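Local coordinates for protein tapirin (Caldicellulosiruptor kristjanssonii, PDB 6N2B) that probably binds cellulose through its beta-helical C-terminal domain, which also carries a calcium ion, and so may attach cells to plant biomass, at residues 260-274 with 285-299. Sequence-based numbering, arbitrary orientation.
Sequences GGNSIEIKEIMYIQN and NPNTLNANKIYTGLG
Successive coils of a parallel beta-helix meet where residues 260-274 lie on 285-299, each segment running along one face, turning a corner and continuing on the next. Strands 263-266 and 287-291 pair in parallel, as do 269-272 and 293-296, their short axes 4.6 and 4.7 Å apart. Backbone bonds alternate along both pairs, from Ile264 N to Thr288 O and from Asn290 N to Ile264 O before the corner, then from Met270 N to Lys293 O and from Tyr295 N to Met270 O after it. The corner takes one residue more in the first coil, and this beta bulge shifts the register by one. Here Asn292, with CG anti to the backbone N (chi1 -175°), extends ND2 to weak bonds with Lys267 O and Glu268 OE1.

Aliphatic side chains line up on the buried face of the first strand pair: Ile264 CG2 meets Leu289 CD1 at 3.8 Å, and Ile266 CB lies 3.9 Å from Ala291 CB. Near the start of the coils, Asn262 and Asn287 point the same way side by side. Asn262 ND2 gives a 2.9 Å bond to Asn287 OD1, arriving well above the carbonyl plane, while Asn262 OD1 accepts from Phe240 N of the preceding coil. On the outer face, Tyr295 CD2 sits over one face of the Tyr271 ring, 3.8 Å from Tyr271 CE2, with the planes inclined by 35°. Helix 408-413 packs against both tyrosines, and Asp317 bonds Tyr295 OH. Aligned aliphatic, asparagine and aromatic side chains repeated from coil to coil are characteristic of the parallel beta-helix.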
# COMPACT_ATOMS: atom_id res chain seq x y z
N GLY A 260 -14.38 -3.44 -5.39
CA GLY A 260 -13.76 -4.47 -6.19
C GLY A 260 -12.70 -3.95 -7.16
O GLY A 260 -12.36 -2.77 -7.19
N GLY A 261 -12.19 -4.87 -7.97
CA GLY A 261 -11.19 -4.50 -8.95
C GLY A 261 -9.86 -4.08 -8.37
O GLY A 261 -9.04 -3.50 -9.09
N ASN A 262 -9.63 -4.36 -7.09
CA ASN A 262 -8.34 -4.07 -6.49
C ASN A 262 -7.36 -5.19 -6.75
O ASN A 262 -7.72 -6.37 -6.68
CB ASN A 262 -8.50 -3.86 -5.00
CG ASN A 262 -9.56 -2.88 -4.70
OD1 ASN A 262 -9.46 -1.71 -5.07
ND2 ASN A 262 -10.62 -3.35 -4.06
N SER A 263 -6.13 -4.82 -7.04
CA SER A 263 -5.08 -5.78 -7.34
C SER A 263 -3.81 -5.22 -6.71
O SER A 263 -3.35 -4.15 -7.11
CB SER A 263 -4.98 -5.99 -8.85
OG SER A 263 -3.73 -6.51 -9.27
N ILE A 264 -3.26 -5.91 -5.71
CA ILE A 264 -2.09 -5.42 -4.98
C ILE A 264 -0.94 -6.41 -5.10
O ILE A 264 -1.10 -7.60 -4.79
CB ILE A 264 -2.43 -5.13 -3.51
CG1 ILE A 264 -3.34 -3.92 -3.41
CG2 ILE A 264 -1.20 -4.85 -2.72
CD1 ILE A 264 -4.10 -3.85 -2.10
N GLU A 265 0.22 -5.93 -5.55
CA GLU A 265 1.44 -6.73 -5.64
C GLU A 265 2.50 -6.13 -4.74
O GLU A 265 2.93 -5.00 -4.95
CB GLU A 265 1.97 -6.77 -7.07
CG GLU A 265 1.19 -7.68 -7.97
CD GLU A 265 1.40 -7.33 -9.41
OE1 GLU A 265 2.53 -6.92 -9.78
OE2 GLU A 265 0.43 -7.47 -10.19
N ILE A 266 2.95 -6.91 -3.76
CA ILE A 266 3.99 -6.47 -2.84
C ILE A 266 5.19 -7.38 -3.01
O ILE A 266 5.11 -8.59 -2.75
CB ILE A 266 3.49 -6.48 -1.39
CG1 ILE A 266 2.22 -5.64 -1.27
CG2 ILE A 266 4.60 -5.93 -0.50
CD1 ILE A 266 2.48 -4.13 -1.33
N LYS A 267 6.32 -6.80 -3.43
CA LYS A 267 7.49 -7.61 -3.74
C LYS A 267 8.29 -7.97 -2.50
O LYS A 267 8.92 -9.03 -2.47
CB LYS A 267 8.39 -6.88 -4.72
CG LYS A 267 7.79 -6.85 -6.10
CD LYS A 267 8.42 -5.78 -6.93
CE LYS A 267 9.84 -6.14 -7.31
NZ LYS A 267 10.61 -4.89 -7.62
N GLU A 268 8.28 -7.12 -1.48
CA GLU A 268 9.04 -7.39 -0.28
C GLU A 268 8.08 -7.38 0.89
O GLU A 268 7.33 -8.35 1.09
CB GLU A 268 10.22 -6.41 -0.16
CG GLU A 268 11.33 -6.62 -1.22
CD GLU A 268 11.82 -8.08 -1.33
OE1 GLU A 268 11.76 -8.82 -0.31
OE2 GLU A 268 12.28 -8.49 -2.43
N ILE A 269 8.02 -6.31 1.69
CA ILE A 269 7.31 -6.32 2.97
C ILE A 269 6.04 -5.49 2.89
O ILE A 269 6.06 -4.33 2.47
CB ILE A 269 8.21 -5.81 4.11
CG1 ILE A 269 9.31 -6.84 4.41
CG2 ILE A 269 7.37 -5.50 5.34
CD1 ILE A 269 10.68 -6.25 4.66
N MET A 270 4.93 -6.10 3.31
CA MET A 270 3.71 -5.38 3.65
C MET A 270 3.57 -5.41 5.17
O MET A 270 3.25 -6.45 5.75
CB MET A 270 2.49 -5.99 2.97
CG MET A 270 1.20 -5.23 3.18
SD MET A 270 -0.12 -6.04 2.26
CE MET A 270 -1.29 -4.71 2.15
N TYR A 271 3.85 -4.28 5.81
CA TYR A 271 3.76 -4.15 7.25
C TYR A 271 2.44 -3.48 7.61
O TYR A 271 2.17 -2.35 7.18
CB TYR A 271 4.95 -3.35 7.81
CG TYR A 271 4.94 -3.16 9.32
CD1 TYR A 271 4.09 -2.23 9.91
CD2 TYR A 271 5.79 -3.90 10.15
CE1 TYR A 271 4.07 -2.04 11.29
CE2 TYR A 271 5.78 -3.71 11.53
CZ TYR A 271 4.92 -2.77 12.09
OH TYR A 271 4.88 -2.56 13.45
N ILE A 272 1.63 -4.16 8.40
CA ILE A 272 0.34 -3.64 8.83
C ILE A 272 0.38 -3.53 10.34
O ILE A 272 0.25 -4.54 11.06
CB ILE A 272 -0.81 -4.53 8.36
CG1 ILE A 272 -0.74 -4.72 6.84
CG2 ILE A 272 -2.14 -3.96 8.82
CD1 ILE A 272 -0.83 -3.43 6.04
N GLN A 273 0.53 -2.30 10.84
CA GLN A 273 0.70 -2.06 12.28
C GLN A 273 -0.41 -2.70 13.11
O GLN A 273 -0.13 -3.34 14.14
CB GLN A 273 0.75 -0.56 12.54
CG GLN A 273 0.59 -0.17 14.00
CD GLN A 273 1.85 -0.43 14.79
OE1 GLN A 273 2.95 -0.44 14.23
NE2 GLN A 273 1.70 -0.65 16.08
N ASN A 274 -1.67 -2.54 12.71
CA ASN A 274 -2.78 -3.10 13.49
C ASN A 274 -3.65 -4.04 12.67
O ASN A 274 -3.62 -5.25 12.91
CB ASN A 274 -3.61 -1.98 14.11
CG ASN A 274 -4.79 -2.52 14.90
OD1 ASN A 274 -4.61 -3.24 15.89
ND2 ASN A 274 -6.01 -2.19 14.46
N ASN A 285 -16.00 -8.44 -10.31
CA ASN A 285 -14.82 -7.58 -10.23
C ASN A 285 -14.04 -7.92 -8.97
O ASN A 285 -14.03 -7.17 -7.99
CB ASN A 285 -15.24 -6.10 -10.25
CG ASN A 285 -14.08 -5.16 -10.54
OD1 ASN A 285 -13.10 -5.52 -11.23
ND2 ASN A 285 -14.18 -3.93 -10.03
N PRO A 286 -13.37 -9.07 -8.95
CA PRO A 286 -12.72 -9.53 -7.72
C PRO A 286 -11.39 -8.84 -7.45
O PRO A 286 -10.74 -8.28 -8.34
CB PRO A 286 -12.53 -11.03 -7.96
CG PRO A 286 -12.42 -11.16 -9.44
CD PRO A 286 -13.27 -10.07 -10.04
N ASN A 287 -10.98 -8.91 -6.18
CA ASN A 287 -9.67 -8.44 -5.74
C ASN A 287 -8.62 -9.50 -6.04
O ASN A 287 -8.92 -10.69 -6.18
CB ASN A 287 -9.65 -8.15 -4.24
CG ASN A 287 -10.71 -7.14 -3.81
OD1 ASN A 287 -11.04 -6.20 -4.53
ND2 ASN A 287 -11.23 -7.34 -2.61
N THR A 288 -7.36 -9.06 -6.13
CA THR A 288 -6.23 -9.96 -6.05
C THR A 288 -5.17 -9.33 -5.16
O THR A 288 -4.98 -8.12 -5.18
CB THR A 288 -5.62 -10.31 -7.43
OG1 THR A 288 -5.21 -9.13 -8.10
CG2 THR A 288 -6.62 -11.04 -8.30
N LEU A 289 -4.49 -10.17 -4.37
CA LEU A 289 -3.31 -9.78 -3.62
C LEU A 289 -2.22 -10.81 -3.85
O LEU A 289 -2.46 -12.00 -3.66
CB LEU A 289 -3.62 -9.66 -2.12
CG LEU A 289 -2.40 -9.63 -1.20
CD1 LEU A 289 -1.66 -8.31 -1.31
CD2 LEU A 289 -2.80 -9.91 0.23
N ASN A 290 -1.05 -10.37 -4.29
CA ASN A 290 0.15 -11.21 -4.38
C ASN A 290 1.23 -10.52 -3.58
O ASN A 290 1.75 -9.47 -4.00
CB ASN A 290 0.64 -11.41 -5.82
CG ASN A 290 -0.33 -12.17 -6.66
OD1 ASN A 290 -1.36 -11.63 -7.09
ND2 ASN A 290 -0.01 -13.44 -6.93
N ALA A 291 1.57 -11.08 -2.43
CA ALA A 291 2.51 -10.42 -1.55
C ALA A 291 3.57 -11.41 -1.12
O ALA A 291 3.30 -12.61 -0.96
CB ALA A 291 1.83 -9.82 -0.32
N ASN A 292 4.78 -10.91 -0.98
CA ASN A 292 5.89 -11.74 -0.53
C ASN A 292 5.76 -12.02 0.96
O ASN A 292 5.46 -13.15 1.37
CB ASN A 292 7.21 -11.06 -0.88
CG ASN A 292 8.40 -11.91 -0.55
OD1 ASN A 292 8.27 -13.12 -0.35
ND2 ASN A 292 9.57 -11.29 -0.46
N LYS A 293 5.95 -11.00 1.80
CA LYS A 293 5.81 -11.13 3.24
C LYS A 293 4.74 -10.15 3.73
O LYS A 293 4.73 -8.99 3.32
CB LYS A 293 7.15 -10.88 3.94
CG LYS A 293 8.35 -11.42 3.18
CD LYS A 293 9.65 -11.21 3.93
CE LYS A 293 10.86 -11.55 3.06
NZ LYS A 293 12.09 -11.79 3.88
N ILE A 294 3.84 -10.64 4.57
CA ILE A 294 2.80 -9.84 5.19
C ILE A 294 2.94 -9.94 6.70
O ILE A 294 3.14 -11.05 7.23
CB ILE A 294 1.39 -10.30 4.77
CG1 ILE A 294 1.21 -10.22 3.26
CG2 ILE A 294 0.32 -9.51 5.53
CD1 ILE A 294 -0.18 -10.64 2.80
N TYR A 295 2.83 -8.81 7.39
CA TYR A 295 2.69 -8.82 8.84
C TYR A 295 1.49 -7.97 9.22
O TYR A 295 1.31 -6.87 8.68
CB TYR A 295 3.96 -8.30 9.56
CG TYR A 295 3.72 -7.94 11.02
CD1 TYR A 295 3.80 -8.92 12.02
CD2 TYR A 295 3.41 -6.64 11.41
CE1 TYR A 295 3.58 -8.60 13.37
CE2 TYR A 295 3.18 -6.32 12.74
CZ TYR A 295 3.27 -7.31 13.71
OH TYR A 295 3.04 -7.00 15.04
N THR A 296 0.67 -8.47 10.14
CA THR A 296 -0.32 -7.64 10.81
C THR A 296 -0.16 -7.75 12.32
O THR A 296 0.34 -8.75 12.85
CB THR A 296 -1.77 -8.02 10.47
OG1 THR A 296 -2.22 -9.04 11.36
CG2 THR A 296 -1.88 -8.50 9.04
N GLY A 297 -0.59 -6.70 13.02
CA GLY A 297 -0.66 -6.70 14.47
C GLY A 297 -1.95 -7.31 14.96
O GLY A 297 -2.57 -8.14 14.28
N LEU A 298 -2.39 -6.86 16.14
CA LEU A 298 -3.50 -7.49 16.86
C LEU A 298 -4.83 -7.41 16.12
O LEU A 298 -5.71 -8.24 16.38
CB LEU A 298 -3.65 -6.84 18.24
CG LEU A 298 -2.43 -7.03 19.15
CD1 LEU A 298 -2.49 -6.12 20.35
CD2 LEU A 298 -2.27 -8.48 19.60
N GLY A 299 -5.01 -6.45 15.21
CA GLY A 299 -6.29 -6.31 14.55
C GLY A 299 -6.56 -7.31 13.44
O GLY A 299 -7.71 -7.45 13.02
O HOH W 1 -16.46 -3.17 -7.63
O HOH W 2 -8.07 -7.84 -9.69
O HOH W 3 -2.19 -8.65 -7.24
O HOH W 4 1.95 -4.29 16.07